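Local coordinates for protein Xaa-Pro dipeptidase (Mycobacterium tuberculosis, PDB 5E2C) that probably acts, as the full-length enzyme, as a metal-dependent aminopeptidase of the Xaa-Pro dipeptidase family, and is represented here by its N-terminal creatinase/prolidase domain, at residues V90-H98 with N116-E127; S32-A40 with L52-A62. All coordinates share one frame; numbering follows the deposited sequence.

Overall arrangement
Both contacts belong to the N-terminal creatinase/prolidase domain and are built on one mixed six-stranded sheet, with strand order 70-73, 51-54, 40-44, 19-22, 92-95, 118-121. Interaction 2 comes first along the chain and closes before interaction 1 opens. It binds the loop after helix 25-32 to strand 51-54 and the start of helix 59-65, where strands 51-54 and 40-44 run antiparallel. Interaction 1 pairs strands 92-95 and 118-121 at the edge formed by 118-121, where the strands are parallel. Their centres lie about 21 Å apart, on opposite sides of the chain's centre, and their nearest atoms about 8 Å apart. The second subunit reaches interaction 1 but does not touch the segments of interaction 2.

Interaction 1: residues V90-H98 with N116-E127; sequences VGKLGFESH and NTELVRASGTVE
S123 OG and H98 ND1 share a hydrogen bond of 2.7 Å, the oxygen lying near the plane of the imidazole at its edge, and the same oxygen accepts from H98 N at 3.0 Å. This double grip fixes the chain just beyond a parallel pair of strands, 92-95 and 118-121, which with helix 102-111 form a beta-alpha-beta unit. H98 CG sits between its backbone N and carbonyl carbon (chi1 77°), which brings ND1 round to the serine; NE2 is held by D24. At the other end T117 OG1 donates to V90 O at 2.7 Å. Between these ends the backbones alternate as parallel strands do: E118 N to G91 O, L93 N to E118 O (N-H...O 174°), V120 N to L93 O, F95 N to V120 O and A122 N to F95 O.

Water 2 joins E96 OE2, 2.7 Å away, to E127 OE1 and to the amides of G124 and V126, in and just past the type II turn A122-T125. N27 ND2 bonds to both E127 OE2 and E96 OE2. E96 OE1 takes the amides of S23 and D24, so this carboxylate ties the turn to the end of strand 19-22.

Packing divides by face. K92 and E118 run side by side on one face, K92 CE lying 3.7 Å from E118 OE1, while NZ stays beyond salt-bridge range. On the other face L93 and L119 point the same way, and L105, L108 and A109 of helix 102-111 cover L119. The F95 ring lies beside R121, whose CA is over one ring face, and F95 also packs on V102 of the second subunit. R121 NE makes a salt bridge to D106 of that subunit, so this edge of the sheet takes part in the dimer. Across the two segments, the nearest atom to F95 CZ is R121 CG, at 3.8 Å.

Interaction 2: residues S32-A40 with L52-A62; sequences SGFSGSNGA and LATDGRYRTQA
This is a loop-to-sheet contact with an aromatic centre: the segment 32-40, running from the end of helix 25-32 into strand 40-44, lies against strand 51-54 and the first turn of helix 59-65. A40 and A53, in the antiparallel strands 40-44 and 51-54, form a hydrogen-bonded pair, with A40 N to A53 O and A53 N to A40 O both 2.9 Å.

F34 fills the angle between strand and helix. With CG anti to the backbone N (chi1 177°), its ring reaches across to L52, T54, Y58 and A62; Y58 CB meets its edge, 3.7 Å from F34 CZ. The two aromatic rings form an offset edge-to-face pair, F34 giving the edge and Y58 the face, with planes at 84° and centroids 5.8 Å apart. G36 CA lies over one face of the tyrosine in a CH-pi contact, while R57 CB lies over the opposite face. G36 N also sits above the centre of the phenylalanine ring.

Polar bonds border this core. Y58 OH and S37 OG are 2.7 Å apart in a hydrogen bond, and T54 OG1 donates to N38 O at 2.6 Å. N38 ND2 gives a bond to D55 OD2 of 2.9 Å, using that oxygen's anti lone pair; amide and carboxylate are nearly coplanar, their planes 21° apart. R57 grips the same carboxylate side-on, NE to OD1 and NH2 to OD2, on the syn side of each oxygen. R57 N also donates to OD1, making an Asx turn.

D55 thus accepts four bonds, two on each oxygen, from donors of both segments. Such a setting probably favours its ionised form, and the carboxylate couples the loop at N38 to the turn that leads into helix 59-65.

Interaction 1: residues V90-H98 with N116-E127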
loop_
_atom_site.group_PDB
_atom_site.type_symbol
_atom_site.label_atom_id
_atom_site.label_comp_id
_atom_site.label_asym_id
_atom_site.label_seq_id
_atom_site.Cartn_x
_atom_site.Cartn_y
_atom_site.Cartn_z
ATOM N N VAL A 90 0.919 -23.380 5.158
ATOM C CA VAL A 90 -0.245 -22.541 5.412
ATOM C C VAL A 90 -1.103 -22.437 4.152
ATOM O O VAL A 90 -0.619 -22.020 3.125
ATOM C CB VAL A 90 0.244 -21.148 5.887
ATOM C CG1 VAL A 90 -0.864 -20.110 5.867
ATOM C CG2 VAL A 90 0.816 -21.280 7.278
ATOM N N GLY A 91 -2.373 -22.829 4.227
ATOM C CA GLY A 91 -3.263 -22.774 3.059
ATOM C C GLY A 91 -3.735 -21.374 2.715
ATOM O O GLY A 91 -3.675 -20.947 1.560
ATOM N N LYS A 92 -4.226 -20.674 3.735
ATOM C CA LYS A 92 -4.701 -19.313 3.587
ATOM C C LYS A 92 -3.977 -18.397 4.579
ATOM O O LYS A 92 -4.067 -18.582 5.799
ATOM C CB LYS A 92 -6.209 -19.257 3.765
ATOM C CG LYS A 92 -6.947 -20.059 2.697
ATOM C CD LYS A 92 -8.432 -19.774 2.743
ATOM C CE LYS A 92 -9.160 -20.487 1.608
ATOM N NZ LYS A 92 -10.631 -20.289 1.733
ATOM N N LEU A 93 -3.258 -17.421 4.033
ATOM C CA LEU A 93 -2.447 -16.478 4.826
ATOM C C LEU A 93 -3.104 -15.106 4.730
ATOM O O LEU A 93 -3.177 -14.516 3.642
ATOM C CB LEU A 93 -1.033 -16.392 4.249
ATOM C CG LEU A 93 -0.103 -15.374 4.937
ATOM C CD1 LEU A 93 0.060 -15.695 6.403
ATOM C CD2 LEU A 93 1.249 -15.321 4.253
ATOM N N GLY A 94 -3.596 -14.604 5.856
ATOM C CA GLY A 94 -4.149 -13.270 5.902
ATOM C C GLY A 94 -3.036 -12.244 5.831
ATOM O O GLY A 94 -1.930 -12.500 6.293
ATOM N N PHE A 95 -3.323 -11.101 5.224
ATOM C CA PHE A 95 -2.385 -9.965 5.232
ATOM C C PHE A 95 -3.168 -8.683 5.368
ATOM O O PHE A 95 -4.388 -8.638 5.135
ATOM C CB PHE A 95 -1.514 -9.948 3.971
ATOM C CG PHE A 95 -2.261 -9.550 2.724
ATOM C CD1 PHE A 95 -2.953 -10.503 1.984
ATOM C CD2 PHE A 95 -2.263 -8.237 2.283
ATOM C CE1 PHE A 95 -3.656 -10.140 0.838
ATOM C CE2 PHE A 95 -2.954 -7.878 1.135
ATOM C CZ PHE A 95 -3.658 -8.823 0.422
ATOM N N GLU A 96 -2.464 -7.620 5.744
ATOM C CA GLU A 96 -3.126 -6.357 6.012
ATOM C C GLU A 96 -3.096 -5.458 4.779
ATOM O O GLU A 96 -2.154 -4.706 4.526
ATOM C CB GLU A 96 -2.524 -5.697 7.245
ATOM C CG GLU A 96 -2.764 -6.512 8.494
ATOM C CD GLU A 96 -2.188 -5.881 9.743
ATOM O OE1 GLU A 96 -0.969 -5.621 9.750
ATOM O OE2 GLU A 96 -2.952 -5.683 10.719
ATOM N N SER A 97 -4.157 -5.559 4.003
ATOM C CA SER A 97 -4.289 -4.801 2.774
ATOM C C SER A 97 -4.365 -3.291 2.977
ATOM O O SER A 97 -4.145 -2.549 2.032
ATOM C CB SER A 97 -5.511 -5.308 1.980
ATOM O OG SER A 97 -6.676 -5.173 2.754
ATOM N N HIS A 98 -4.632 -2.827 4.204
ATOM C CA HIS A 98 -4.647 -1.396 4.493
ATOM C C HIS A 98 -3.250 -0.769 4.587
ATOM O O HIS A 98 -3.116 0.455 4.558
ATOM C CB HIS A 98 -5.462 -1.081 5.758
ATOM C CG HIS A 98 -4.752 -1.398 7.038
ATOM N ND1 HIS A 98 -4.632 -2.676 7.531
ATOM C CD2 HIS A 98 -4.119 -0.591 7.928
ATOM C CE1 HIS A 98 -3.961 -2.647 8.673
ATOM N NE2 HIS A 98 -3.632 -1.393 8.931
ATOM N N ASN A 116 1.151 -23.862 -2.157
ATOM C CA ASN A 116 -0.294 -23.733 -2.255
ATOM C C ASN A 116 -0.774 -22.905 -1.076
ATOM O O ASN A 116 -1.471 -23.381 -0.179
ATOM C CB ASN A 116 -0.942 -25.110 -2.363
ATOM C CG ASN A 116 -0.587 -25.802 -3.679
ATOM O OD1 ASN A 116 -0.895 -25.294 -4.763
ATOM N ND2 ASN A 116 0.084 -26.948 -3.594
ATOM N N THR A 117 -0.327 -21.657 -1.074
ATOM C CA THR A 117 -0.703 -20.675 -0.057
ATOM C C THR A 117 -1.368 -19.520 -0.771
ATOM O O THR A 117 -0.765 -18.934 -1.669
ATOM C CB THR A 117 0.534 -20.132 0.681
ATOM O OG1 THR A 117 1.233 -21.210 1.317
ATOM C CG2 THR A 117 0.122 -19.095 1.734
ATOM N N GLU A 118 -2.602 -19.202 -0.386
ATOM C CA GLU A 118 -3.337 -18.071 -0.945
ATOM C C GLU A 118 -3.227 -16.882 0.020
ATOM O O GLU A 118 -3.429 -17.034 1.230
ATOM C CB GLU A 118 -4.820 -18.428 -1.125
ATOM C CG GLU A 118 -5.688 -17.303 -1.704
ATOM C CD GLU A 118 -7.196 -17.547 -1.581
ATOM O OE1 GLU A 118 -7.612 -18.635 -1.142
ATOM O OE2 GLU A 118 -7.984 -16.630 -1.914
ATOM N N LEU A 119 -2.935 -15.706 -0.523
ATOM C CA LEU A 119 -2.911 -14.478 0.265
ATOM C C LEU A 119 -4.317 -13.914 0.320
ATOM O O LEU A 119 -4.928 -13.667 -0.723
ATOM C CB LEU A 119 -1.966 -13.460 -0.362
ATOM C CG LEU A 119 -0.488 -13.827 -0.163
ATOM C CD1 LEU A 119 0.378 -13.210 -1.250
ATOM C CD2 LEU A 119 -0.032 -13.400 1.229
ATOM N N VAL A 120 -4.824 -13.704 1.527
ATOM C CA VAL A 120 -6.197 -13.265 1.721
ATOM C C VAL A 120 -6.257 -11.948 2.486
ATOM O O VAL A 120 -5.675 -11.819 3.565
ATOM C CB VAL A 120 -6.984 -14.330 2.494
ATOM C CG1 VAL A 120 -8.426 -13.879 2.746
ATOM C CG2 VAL A 120 -6.944 -15.663 1.745
ATOM N N ARG A 121 -6.967 -10.970 1.933
ATOM C CA ARG A 121 -7.158 -9.701 2.633
ATOM C C ARG A 121 -7.776 -9.937 4.019
ATOM O O ARG A 121 -8.818 -10.610 4.163
ATOM C CB ARG A 121 -8.032 -8.752 1.816
ATOM C CG ARG A 121 -7.436 -8.330 0.477
ATOM C CD ARG A 121 -8.547 -7.802 -0.427
ATOM N NE ARG A 121 -8.025 -7.231 -1.657
ATOM C CZ ARG A 121 -7.538 -7.927 -2.683
ATOM N NH1 ARG A 121 -7.509 -9.262 -2.662
ATOM N NH2 ARG A 121 -7.080 -7.278 -3.752
ATOM N N ALA A 122 -7.131 -9.383 5.043
ATOM C CA ALA A 122 -7.537 -9.594 6.425
ATOM C C ALA A 122 -7.393 -8.351 7.310
ATOM O O ALA A 122 -7.267 -8.476 8.535
ATOM C CB ALA A 122 -6.746 -10.748 7.030
ATOM N N SER A 123 -7.445 -7.159 6.728
ATOM C CA SER A 123 -7.359 -5.952 7.558
ATOM C C SER A 123 -8.562 -5.874 8.482
ATOM O O SER A 123 -9.702 -6.082 8.055
ATOM C CB SER A 123 -7.243 -4.704 6.714
ATOM O OG SER A 123 -5.947 -4.624 6.164
ATOM N N GLY A 124 -8.299 -5.588 9.754
ATOM C CA GLY A 124 -9.342 -5.500 10.763
ATOM C C GLY A 124 -9.299 -6.632 11.766
ATOM O O GLY A 124 -9.942 -6.562 12.811
ATOM N N THR A 125 -8.547 -7.680 11.458
ATOM C CA THR A 125 -8.534 -8.854 12.303
ATOM C C THR A 125 -7.928 -8.517 13.669
ATOM O O THR A 125 -8.493 -8.870 14.711
ATOM C CB THR A 125 -7.794 -10.024 11.637
ATOM O OG1 THR A 125 -8.366 -10.273 10.349
ATOM C CG2 THR A 125 -7.935 -11.280 12.458
ATOM N N VAL A 126 -6.813 -7.796 13.675
ATOM C CA VAL A 126 -6.192 -7.449 14.952
ATOM C C VAL A 126 -7.032 -6.406 15.699
ATOM O O VAL A 126 -7.201 -6.496 16.907
ATOM C CB VAL A 126 -4.769 -6.919 14.769
ATOM C CG1 VAL A 126 -4.148 -6.647 16.131
ATOM C CG2 VAL A 126 -3.937 -7.890 13.937
ATOM N N GLU A 127 -7.556 -5.430 14.960
ATOM C CA GLU A 127 -8.405 -4.380 15.518
ATOM C C GLU A 127 -9.601 -4.980 16.242
ATOM O O GLU A 127 -10.035 -4.444 17.267
ATOM C CB GLU A 127 -8.891 -3.433 14.407
ATOM C CG GLU A 127 -7.820 -2.496 13.850
ATOM C CD GLU A 127 -6.823 -3.156 12.887
ATOM O OE1 GLU A 127 -6.980 -4.348 12.540
ATOM O OE2 GLU A 127 -5.891 -2.463 12.444
HETATM O O HOH W 1 -4.521 -22.520 -0.493
HETATM O O HOH W 2 -5.594 -6.228 11.231
HETATM O O HOH W 3 -8.760 -6.334 4.235
#

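Interaction 2: residues S32-A40 with L52-A62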
loop_
_atom_site.group_PDB
_atom_site.type_symbol
_atom_site.label_atom_id
_atom_site.label_comp_id
_atom_site.label_asym_id
_atom_site.label_seq_id
_atom_site.Cartn_x
_atom_site.Cartn_y
_atom_site.Cartn_z
ATOM N N SER A 32 3.183 -8.175 20.159
ATOM C CA SER A 32 4.520 -8.687 20.461
ATOM C C SER A 32 5.293 -7.857 21.479
ATOM O O SER A 32 6.273 -8.338 22.017
ATOM C CB SER A 32 5.349 -8.759 19.189
ATOM O OG SER A 32 5.748 -7.459 18.776
ATOM N N GLY A 33 4.891 -6.619 21.697
ATOM C CA GLY A 33 5.666 -5.699 22.538
ATOM C C GLY A 33 6.844 -5.047 21.818
ATOM O O GLY A 33 7.519 -4.167 22.371
ATOM N N PHE A 34 7.078 -5.423 20.570
ATOM C CA PHE A 34 8.193 -4.862 19.798
ATOM C C PHE A 34 7.798 -3.533 19.164
ATOM O O PHE A 34 6.784 -3.453 18.472
ATOM C CB PHE A 34 8.628 -5.843 18.715
ATOM C CG PHE A 34 9.709 -5.318 17.829
ATOM C CD1 PHE A 34 10.975 -5.074 18.339
ATOM C CD2 PHE A 34 9.461 -5.040 16.495
ATOM C CE1 PHE A 34 11.989 -4.600 17.528
ATOM C CE2 PHE A 34 10.472 -4.552 15.672
ATOM C CZ PHE A 34 11.737 -4.331 16.190
ATOM N N SER A 35 8.614 -2.500 19.393
ATOM C CA SER A 35 8.296 -1.121 19.010
ATOM C C SER A 35 9.230 -0.538 17.937
ATOM O O SER A 35 9.187 0.666 17.674
ATOM C CB SER A 35 8.318 -0.229 20.253
ATOM O OG SER A 35 9.617 -0.154 20.798
ATOM N N GLY A 36 10.073 -1.373 17.330
ATOM C CA GLY A 36 10.950 -0.912 16.259
ATOM C C GLY A 36 10.184 -0.447 15.033
ATOM O O GLY A 36 9.059 -0.893 14.769
ATOM N N SER A 37 10.811 0.443 14.272
ATOM C CA SER A 37 10.169 1.095 13.139
ATOM C C SER A 37 10.058 0.198 11.914
ATOM O O SER A 37 9.448 0.583 10.924
ATOM C CB SER A 37 10.953 2.344 12.748
ATOM O OG SER A 37 12.132 1.966 12.081
ATOM N N ASN A 38 10.709 -0.955 11.939
ATOM C CA ASN A 38 10.506 -1.954 10.910
ATOM C C ASN A 38 10.324 -3.322 11.543
ATOM O O ASN A 38 11.142 -3.768 12.338
ATOM C CB ASN A 38 11.684 -1.995 9.947
ATOM C CG ASN A 38 11.438 -2.932 8.776
ATOM O OD1 ASN A 38 10.338 -2.969 8.198
ATOM N ND2 ASN A 38 12.435 -3.707 8.445
ATOM N N GLY A 39 9.243 -3.993 11.185
ATOM C CA GLY A 39 8.930 -5.254 11.813
ATOM C C GLY A 39 7.678 -5.856 11.230
ATOM O O GLY A 39 6.816 -5.143 10.720
ATOM N N ALA A 40 7.589 -7.177 11.306
ATOM C CA ALA A 40 6.397 -7.886 10.895
ATOM C C ALA A 40 6.292 -9.129 11.764
ATOM O O ALA A 40 7.269 -9.586 12.351
ATOM C CB ALA A 40 6.468 -8.251 9.418
ATOM N N LEU A 52 8.608 -13.287 14.812
ATOM C CA LEU A 52 8.841 -11.857 14.578
ATOM C C LEU A 52 10.001 -11.712 13.604
ATOM O O LEU A 52 10.966 -12.448 13.698
ATOM C CB LEU A 52 9.171 -11.158 15.897
ATOM C CG LEU A 52 9.427 -9.652 15.859
ATOM C CD1 LEU A 52 8.137 -8.895 15.601
ATOM C CD2 LEU A 52 10.005 -9.223 17.200
ATOM N N ALA A 53 9.885 -10.796 12.648
ATOM C CA ALA A 53 10.988 -10.444 11.771
ATOM C C ALA A 53 11.245 -8.948 11.838
ATOM O O ALA A 53 10.312 -8.123 11.816
ATOM C CB ALA A 53 10.714 -10.867 10.337
ATOM N N THR A 54 12.522 -8.606 11.930
ATOM C CA THR A 54 12.961 -7.218 11.867
ATOM C C THR A 54 14.324 -7.167 11.207
ATOM O O THR A 54 14.840 -8.183 10.781
ATOM C CB THR A 54 12.962 -6.558 13.264
ATOM O OG1 THR A 54 13.238 -5.160 13.124
ATOM C CG2 THR A 54 13.993 -7.188 14.172
ATOM N N ASP A 55 14.895 -5.986 11.067
ATOM C CA ASP A 55 16.221 -5.891 10.462
ATOM C C ASP A 55 17.306 -5.724 11.533
ATOM O O ASP A 55 17.012 -5.618 12.725
ATOM C CB ASP A 55 16.248 -4.792 9.400
ATOM C CG ASP A 55 15.962 -3.416 9.963
ATOM O OD1 ASP A 55 16.830 -2.891 10.656
ATOM O OD2 ASP A 55 14.890 -2.834 9.669
ATOM N N GLY A 56 18.557 -5.739 11.102
ATOM C CA GLY A 56 19.707 -5.746 12.017
ATOM C C GLY A 56 19.800 -4.576 12.996
ATOM O O GLY A 56 20.404 -4.712 14.056
ATOM N N ARG A 57 19.189 -3.444 12.656
ATOM C CA ARG A 57 19.189 -2.259 13.532
ATOM C C ARG A 57 18.528 -2.606 14.875
ATOM O O ARG A 57 18.847 -2.024 15.909
ATOM C CB ARG A 57 18.431 -1.090 12.884
ATOM C CG ARG A 57 19.011 -0.540 11.570
ATOM C CD ARG A 57 18.080 0.497 10.925
ATOM N NE ARG A 57 16.803 -0.056 10.492
ATOM C CZ ARG A 57 15.763 0.653 10.057
ATOM N NH1 ARG A 57 15.805 1.974 9.990
ATOM N NH2 ARG A 57 14.649 0.028 9.685
ATOM N N TYR A 58 17.629 -3.586 14.850
ATOM C CA TYR A 58 16.757 -3.884 15.976
ATOM C C TYR A 58 16.976 -5.241 16.637
ATOM O O TYR A 58 16.118 -5.702 17.414
ATOM C CB TYR A 58 15.315 -3.792 15.492
ATOM C CG TYR A 58 14.932 -2.389 15.105
ATOM C CD1 TYR A 58 14.920 -1.374 16.050
ATOM C CD2 TYR A 58 14.607 -2.070 13.794
ATOM C CE1 TYR A 58 14.562 -0.096 15.705
ATOM C CE2 TYR A 58 14.266 -0.779 13.435
ATOM C CZ TYR A 58 14.258 0.203 14.400
ATOM O OH TYR A 58 13.907 1.476 14.050
ATOM N N ARG A 59 18.092 -5.893 16.329
ATOM C CA ARG A 59 18.394 -7.202 16.895
ATOM C C ARG A 59 18.364 -7.209 18.419
ATOM O O ARG A 59 17.718 -8.058 19.025
ATOM C CB ARG A 59 19.749 -7.710 16.402
ATOM C CG ARG A 59 20.041 -9.145 16.807
ATOM C CD ARG A 59 21.494 -9.497 16.548
ATOM N NE ARG A 59 21.821 -9.366 15.132
ATOM C CZ ARG A 59 21.658 -10.319 14.214
ATOM N NH1 ARG A 59 21.174 -11.518 14.535
ATOM N NH2 ARG A 59 21.994 -10.070 12.952
ATOM N N THR A 60 19.062 -6.260 19.029
ATOM C CA THR A 60 19.109 -6.173 20.485
ATOM C C THR A 60 17.736 -5.841 21.077
ATOM O O THR A 60 17.316 -6.434 22.073
ATOM C CB THR A 60 20.144 -5.121 20.920
ATOM O OG1 THR A 60 21.452 -5.558 20.528
ATOM C CG2 THR A 60 20.101 -4.924 22.411
ATOM N N GLN A 61 17.032 -4.913 20.441
ATOM C CA GLN A 61 15.722 -4.463 20.922
ATOM C C GLN A 61 14.676 -5.568 20.845
ATOM O O GLN A 61 13.873 -5.728 21.754
ATOM C CB GLN A 61 15.233 -3.252 20.136
ATOM C CG GLN A 61 13.945 -2.645 20.671
ATOM C CD GLN A 61 13.619 -1.308 20.043
ATOM O OE1 GLN A 61 14.523 -0.531 19.690
ATOM N NE2 GLN A 61 12.338 -1.015 19.909
ATOM N N ALA A 62 14.665 -6.319 19.752
ATOM C CA ALA A 62 13.709 -7.414 19.627
ATOM C C ALA A 62 14.001 -8.480 20.685
ATOM O O ALA A 62 13.090 -9.093 21.235
ATOM C CB ALA A 62 13.745 -8.010 18.225
HETATM O O HOH W 4 12.288 1.653 8.925
#